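Local atomic coordinates of penaeus monodon metallodensovirus major capsid protein (Penaeus monodon metallodensovirus, PDB entry 6WH7), a protein that assembles in sixty copies into the icosahedral capsid shell of a shrimp densovirus, probably protecting its single-stranded DNA genome. Residues A[235-247]-A[259-271]. Sequence-based numbering, arbitrary orientation.
Sequences GNAYVPQNNDSMN and NVRGVNNRGMAGH
The flat carboxamide of Asn242 reaches across to Val263 and that of Gln241 to Met268, while the ring of Tyr238 is covered from within its own segment: Met246 CE stands 3.9 Å above the plane, over the centre of one face. The first segment and most of the second belong to the long GH loop of the parvoviral jelly roll, the second running on into strand 270-274, and their meeting illustrates how irregular chain is held without sheet pairing. A single good backbone bond joins them, Asn242 N to Arg266 O at 2.7 Å, the donor tilted 27° from the carbonyl plane. With CG anti to the carbonyl carbon (chi1 -72°), the Asn242 amide swings toward the chain leaving strand 259-262. There its ND2 makes a weak bond to Val263 O, bent to 120° at the hydrogen; its stronger partner is Met362 O, and OD1 accepts from Ala248 N, so three bonds limit rotation of this buried amide. At the other end, Val239 CG2 touches Met268 CE at 3.2 Å, the two side chains crossing at about a right angle. The extended Gln241 chain runs over Gly267 CA, bringing NE2 across the Met268 side chain, close to CB and CE; Met268 also packs on Trp85 and His222. Asn243 of this loop bonds through its backbone to a neighbouring subunit. Between the two ends, Asn265 CA directs its C-H at Asn242 O, 3.1 Å away.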
loop_
_atom_site.group_PDB
_atom_site.type_symbol
_atom_site.label_atom_id
_atom_site.label_comp_id
_atom_site.label_asym_id
_atom_site.label_seq_id
_atom_site.Cartn_x
_atom_site.Cartn_y
_atom_site.Cartn_z
ATOM N N GLY A 235 -37.774 -87.246 -40.258
ATOM C CA GLY A 235 -38.296 -88.590 -40.390
ATOM C C GLY A 235 -38.578 -89.293 -39.082
ATOM O O GLY A 235 -37.944 -90.308 -38.787
ATOM N N ASN A 236 -39.481 -88.734 -38.280
ATOM C CA ASN A 236 -39.815 -89.209 -36.929
ATOM C C ASN A 236 -38.559 -89.475 -36.101
ATOM O O ASN A 236 -38.395 -90.511 -35.462
ATOM C CB ASN A 236 -40.791 -90.407 -36.943
ATOM C CG ASN A 236 -40.235 -91.677 -37.565
ATOM O OD1 ASN A 236 -39.084 -92.043 -37.383
ATOM N ND2 ASN A 236 -41.090 -92.374 -38.292
ATOM N N ALA A 237 -37.692 -88.478 -36.085
ATOM C CA ALA A 237 -36.554 -88.404 -35.193
ATOM C C ALA A 237 -36.877 -87.474 -34.036
ATOM O O ALA A 237 -37.652 -86.529 -34.178
ATOM C CB ALA A 237 -35.318 -87.894 -35.929
ATOM N N TYR A 238 -36.295 -87.764 -32.880
ATOM C CA TYR A 238 -36.295 -86.785 -31.810
ATOM C C TYR A 238 -35.504 -85.567 -32.254
ATOM O O TYR A 238 -34.716 -85.625 -33.198
ATOM C CB TYR A 238 -35.666 -87.351 -30.543
ATOM C CG TYR A 238 -36.396 -88.499 -29.911
ATOM C CD1 TYR A 238 -37.449 -88.279 -29.045
ATOM C CD2 TYR A 238 -36.004 -89.800 -30.139
ATOM C CE1 TYR A 238 -38.105 -89.317 -28.451
ATOM C CE2 TYR A 238 -36.656 -90.844 -29.546
ATOM C CZ TYR A 238 -37.708 -90.596 -28.704
ATOM O OH TYR A 238 -38.371 -91.635 -28.111
ATOM N N VAL A 239 -35.721 -84.445 -31.578
ATOM C CA VAL A 239 -34.904 -83.286 -31.906
ATOM C C VAL A 239 -33.513 -83.713 -31.463
ATOM O O VAL A 239 -33.396 -84.516 -30.528
ATOM C CB VAL A 239 -35.344 -81.996 -31.197
ATOM C CG1 VAL A 239 -36.858 -81.900 -31.059
ATOM C CG2 VAL A 239 -34.568 -81.766 -29.938
ATOM N N PRO A 240 -32.449 -83.255 -32.109
ATOM C CA PRO A 240 -31.112 -83.731 -31.749
ATOM C C PRO A 240 -30.818 -83.542 -30.268
ATOM O O PRO A 240 -30.949 -82.448 -29.723
ATOM C CB PRO A 240 -30.205 -82.873 -32.625
ATOM C CG PRO A 240 -31.043 -82.568 -33.800
ATOM C CD PRO A 240 -32.428 -82.407 -33.307
ATOM N N GLN A 241 -30.408 -84.629 -29.617
ATOM C CA GLN A 241 -30.161 -84.636 -28.183
ATOM C C GLN A 241 -29.047 -85.612 -27.877
ATOM O O GLN A 241 -28.973 -86.679 -28.480
ATOM C CB GLN A 241 -31.395 -85.054 -27.388
ATOM C CG GLN A 241 -32.550 -84.117 -27.471
ATOM C CD GLN A 241 -33.758 -84.673 -26.800
ATOM O OE1 GLN A 241 -33.856 -85.864 -26.573
ATOM N NE2 GLN A 241 -34.706 -83.822 -26.510
ATOM N N ASN A 242 -28.209 -85.257 -26.919
ATOM C CA ASN A 242 -27.177 -86.139 -26.396
ATOM C C ASN A 242 -27.629 -86.581 -25.013
ATOM O O ASN A 242 -27.646 -85.778 -24.080
ATOM C CB ASN A 242 -25.836 -85.419 -26.352
ATOM C CG ASN A 242 -25.250 -85.203 -27.726
ATOM O OD1 ASN A 242 -25.488 -85.978 -28.642
ATOM N ND2 ASN A 242 -24.505 -84.127 -27.883
ATOM N N ASN A 243 -27.991 -87.853 -24.879
ATOM C CA ASN A 243 -28.702 -88.339 -23.708
ATOM C C ASN A 243 -28.175 -89.705 -23.315
ATOM O O ASN A 243 -27.321 -90.285 -23.983
ATOM C CB ASN A 243 -30.201 -88.480 -23.974
ATOM C CG ASN A 243 -30.871 -87.178 -24.184
ATOM O OD1 ASN A 243 -30.377 -86.145 -23.763
ATOM N ND2 ASN A 243 -32.019 -87.207 -24.827
ATOM N N ASP A 244 -28.733 -90.234 -22.229
ATOM C CA ASP A 244 -28.657 -91.663 -21.981
ATOM C C ASP A 244 -29.434 -92.448 -23.022
ATOM O O ASP A 244 -29.108 -93.605 -23.297
ATOM C CB ASP A 244 -29.208 -91.978 -20.596
ATOM C CG ASP A 244 -30.600 -91.423 -20.393
ATOM O OD1 ASP A 244 -31.007 -90.543 -21.171
ATOM O OD2 ASP A 244 -31.315 -91.903 -19.495
ATOM N N SER A 245 -30.505 -91.864 -23.548
ATOM C CA SER A 245 -31.345 -92.549 -24.515
ATOM C C SER A 245 -30.809 -92.424 -25.930
ATOM O O SER A 245 -30.976 -93.341 -26.738
ATOM C CB SER A 245 -32.766 -91.994 -24.449
ATOM O OG SER A 245 -33.337 -92.197 -23.173
ATOM N N MET A 246 -30.176 -91.305 -26.255
ATOM C CA MET A 246 -30.033 -90.950 -27.652
ATOM C C MET A 246 -28.836 -90.042 -27.871
ATOM O O MET A 246 -28.355 -89.382 -26.952
ATOM C CB MET A 246 -31.313 -90.289 -28.145
ATOM C CG MET A 246 -31.633 -88.981 -27.484
ATOM S SD MET A 246 -33.317 -88.473 -27.838
ATOM C CE MET A 246 -34.220 -89.282 -26.534
ATOM N N ASN A 247 -28.356 -90.025 -29.110
ATOM C CA ASN A 247 -27.301 -89.118 -29.523
ATOM C C ASN A 247 -27.735 -88.351 -30.764
ATOM O O ASN A 247 -28.587 -88.796 -31.532
ATOM C CB ASN A 247 -25.964 -89.852 -29.745
ATOM C CG ASN A 247 -26.069 -91.008 -30.701
ATOM O OD1 ASN A 247 -26.881 -91.006 -31.621
ATOM N ND2 ASN A 247 -25.233 -92.007 -30.495
ATOM N N ASN A 259 -14.876 -88.146 -37.985
ATOM C CA ASN A 259 -16.317 -88.235 -38.064
ATOM C C ASN A 259 -16.906 -87.241 -37.085
ATOM O O ASN A 259 -16.210 -86.692 -36.232
ATOM C CB ASN A 259 -16.798 -89.648 -37.743
ATOM C CG ASN A 259 -16.326 -90.654 -38.746
ATOM O OD1 ASN A 259 -15.698 -91.640 -38.396
ATOM N ND2 ASN A 259 -16.658 -90.432 -40.003
ATOM N N VAL A 260 -18.194 -87.002 -37.216
ATOM C CA VAL A 260 -18.914 -86.154 -36.280
ATOM C C VAL A 260 -19.388 -87.021 -35.132
ATOM O O VAL A 260 -20.027 -88.057 -35.344
ATOM C CB VAL A 260 -20.091 -85.454 -36.963
ATOM C CG1 VAL A 260 -20.809 -84.574 -35.984
ATOM C CG2 VAL A 260 -19.591 -84.654 -38.096
ATOM N N ARG A 261 -19.067 -86.610 -33.921
ATOM C CA ARG A 261 -19.395 -87.380 -32.740
ATOM C C ARG A 261 -20.114 -86.474 -31.760
ATOM O O ARG A 261 -19.705 -85.332 -31.554
ATOM C CB ARG A 261 -18.138 -87.961 -32.108
ATOM C CG ARG A 261 -17.316 -88.804 -33.053
ATOM C CD ARG A 261 -18.089 -89.993 -33.555
ATOM N NE ARG A 261 -18.487 -90.889 -32.479
ATOM C CZ ARG A 261 -17.717 -91.847 -31.984
ATOM N NH1 ARG A 261 -16.505 -92.042 -32.471
ATOM N NH2 ARG A 261 -18.162 -92.616 -31.007
ATOM N N GLY A 262 -21.191 -86.980 -31.174
ATOM C CA GLY A 262 -21.928 -86.207 -30.200
ATOM C C GLY A 262 -21.166 -86.049 -28.900
ATOM O O GLY A 262 -20.402 -86.914 -28.486
ATOM N N VAL A 263 -21.399 -84.920 -28.244
ATOM C CA VAL A 263 -20.630 -84.493 -27.082
ATOM C C VAL A 263 -21.548 -83.691 -26.166
ATOM O O VAL A 263 -22.459 -83.006 -26.637
ATOM C CB VAL A 263 -19.397 -83.671 -27.530
ATOM C CG1 VAL A 263 -18.755 -82.966 -26.379
ATOM C CG2 VAL A 263 -18.368 -84.565 -28.167
ATOM N N ASN A 264 -21.337 -83.811 -24.856
ATOM C CA ASN A 264 -21.766 -82.877 -23.808
ATOM C C ASN A 264 -23.173 -83.004 -23.230
ATOM O O ASN A 264 -23.538 -82.112 -22.473
ATOM C CB ASN A 264 -21.599 -81.404 -24.214
ATOM C CG ASN A 264 -20.197 -80.921 -24.044
ATOM O OD1 ASN A 264 -19.414 -81.519 -23.316
ATOM N ND2 ASN A 264 -19.872 -79.815 -24.686
ATOM N N ASN A 265 -23.998 -83.969 -23.611
ATOM C CA ASN A 265 -25.284 -84.087 -22.922
ATOM C C ASN A 265 -26.147 -82.838 -22.992
ATOM O O ASN A 265 -26.231 -82.087 -22.020
ATOM C CB ASN A 265 -25.101 -84.444 -21.445
ATOM C CG ASN A 265 -26.422 -84.690 -20.744
ATOM O OD1 ASN A 265 -27.385 -85.133 -21.352
ATOM N ND2 ASN A 265 -26.473 -84.381 -19.463
ATOM N N ARG A 266 -26.748 -82.571 -24.136
ATOM C CA ARG A 266 -27.850 -81.631 -24.220
ATOM C C ARG A 266 -29.097 -82.446 -24.508
ATOM O O ARG A 266 -29.156 -83.155 -25.513
ATOM C CB ARG A 266 -27.615 -80.588 -25.306
ATOM C CG ARG A 266 -28.587 -79.448 -25.280
ATOM C CD ARG A 266 -28.379 -78.569 -26.476
ATOM N NE ARG A 266 -27.067 -77.947 -26.487
ATOM C CZ ARG A 266 -26.797 -76.766 -25.955
ATOM N NH1 ARG A 266 -27.757 -76.062 -25.382
ATOM N NH2 ARG A 266 -25.571 -76.282 -26.015
ATOM N N GLY A 267 -30.083 -82.355 -23.628
ATOM C CA GLY A 267 -31.289 -83.135 -23.793
ATOM C C GLY A 267 -32.467 -82.352 -23.271
ATOM O O GLY A 267 -32.314 -81.284 -22.683
ATOM N N MET A 268 -33.655 -82.886 -23.505
ATOM C CA MET A 268 -34.878 -82.241 -23.059
ATOM C C MET A 268 -35.593 -83.104 -22.044
ATOM O O MET A 268 -35.764 -84.304 -22.253
ATOM C CB MET A 268 -35.804 -81.928 -24.227
ATOM C CG MET A 268 -35.245 -80.867 -25.110
ATOM S SD MET A 268 -36.438 -80.161 -26.226
ATOM C CE MET A 268 -36.525 -81.443 -27.376
ATOM N N ALA A 269 -36.011 -82.480 -20.955
ATOM C CA ALA A 269 -36.726 -83.178 -19.911
ATOM C C ALA A 269 -38.135 -83.521 -20.365
ATOM O O ALA A 269 -38.695 -82.900 -21.271
ATOM C CB ALA A 269 -36.772 -82.332 -18.644
ATOM N N GLY A 270 -38.701 -84.546 -19.735
ATOM C CA GLY A 270 -40.054 -84.943 -20.063
ATOM C C GLY A 270 -41.034 -83.902 -19.598
ATOM O O GLY A 270 -40.990 -83.465 -18.445
ATOM N N HIS A 271 -41.908 -83.473 -20.493
ATOM C CA HIS A 271 -42.988 -82.581 -20.119
ATOM C C HIS A 271 -44.288 -83.359 -20.079
ATOM O O HIS A 271 -44.559 -84.188 -20.947
ATOM C CB HIS A 271 -43.107 -81.382 -21.050
ATOM C CG HIS A 271 -41.978 -80.413 -20.919
ATOM N ND1 HIS A 271 -41.901 -79.260 -21.664
ATOM C CD2 HIS A 271 -40.866 -80.439 -20.152
ATOM C CE1 HIS A 271 -40.807 -78.601 -21.338
ATOM N NE2 HIS A 271 -40.156 -79.300 -20.429
#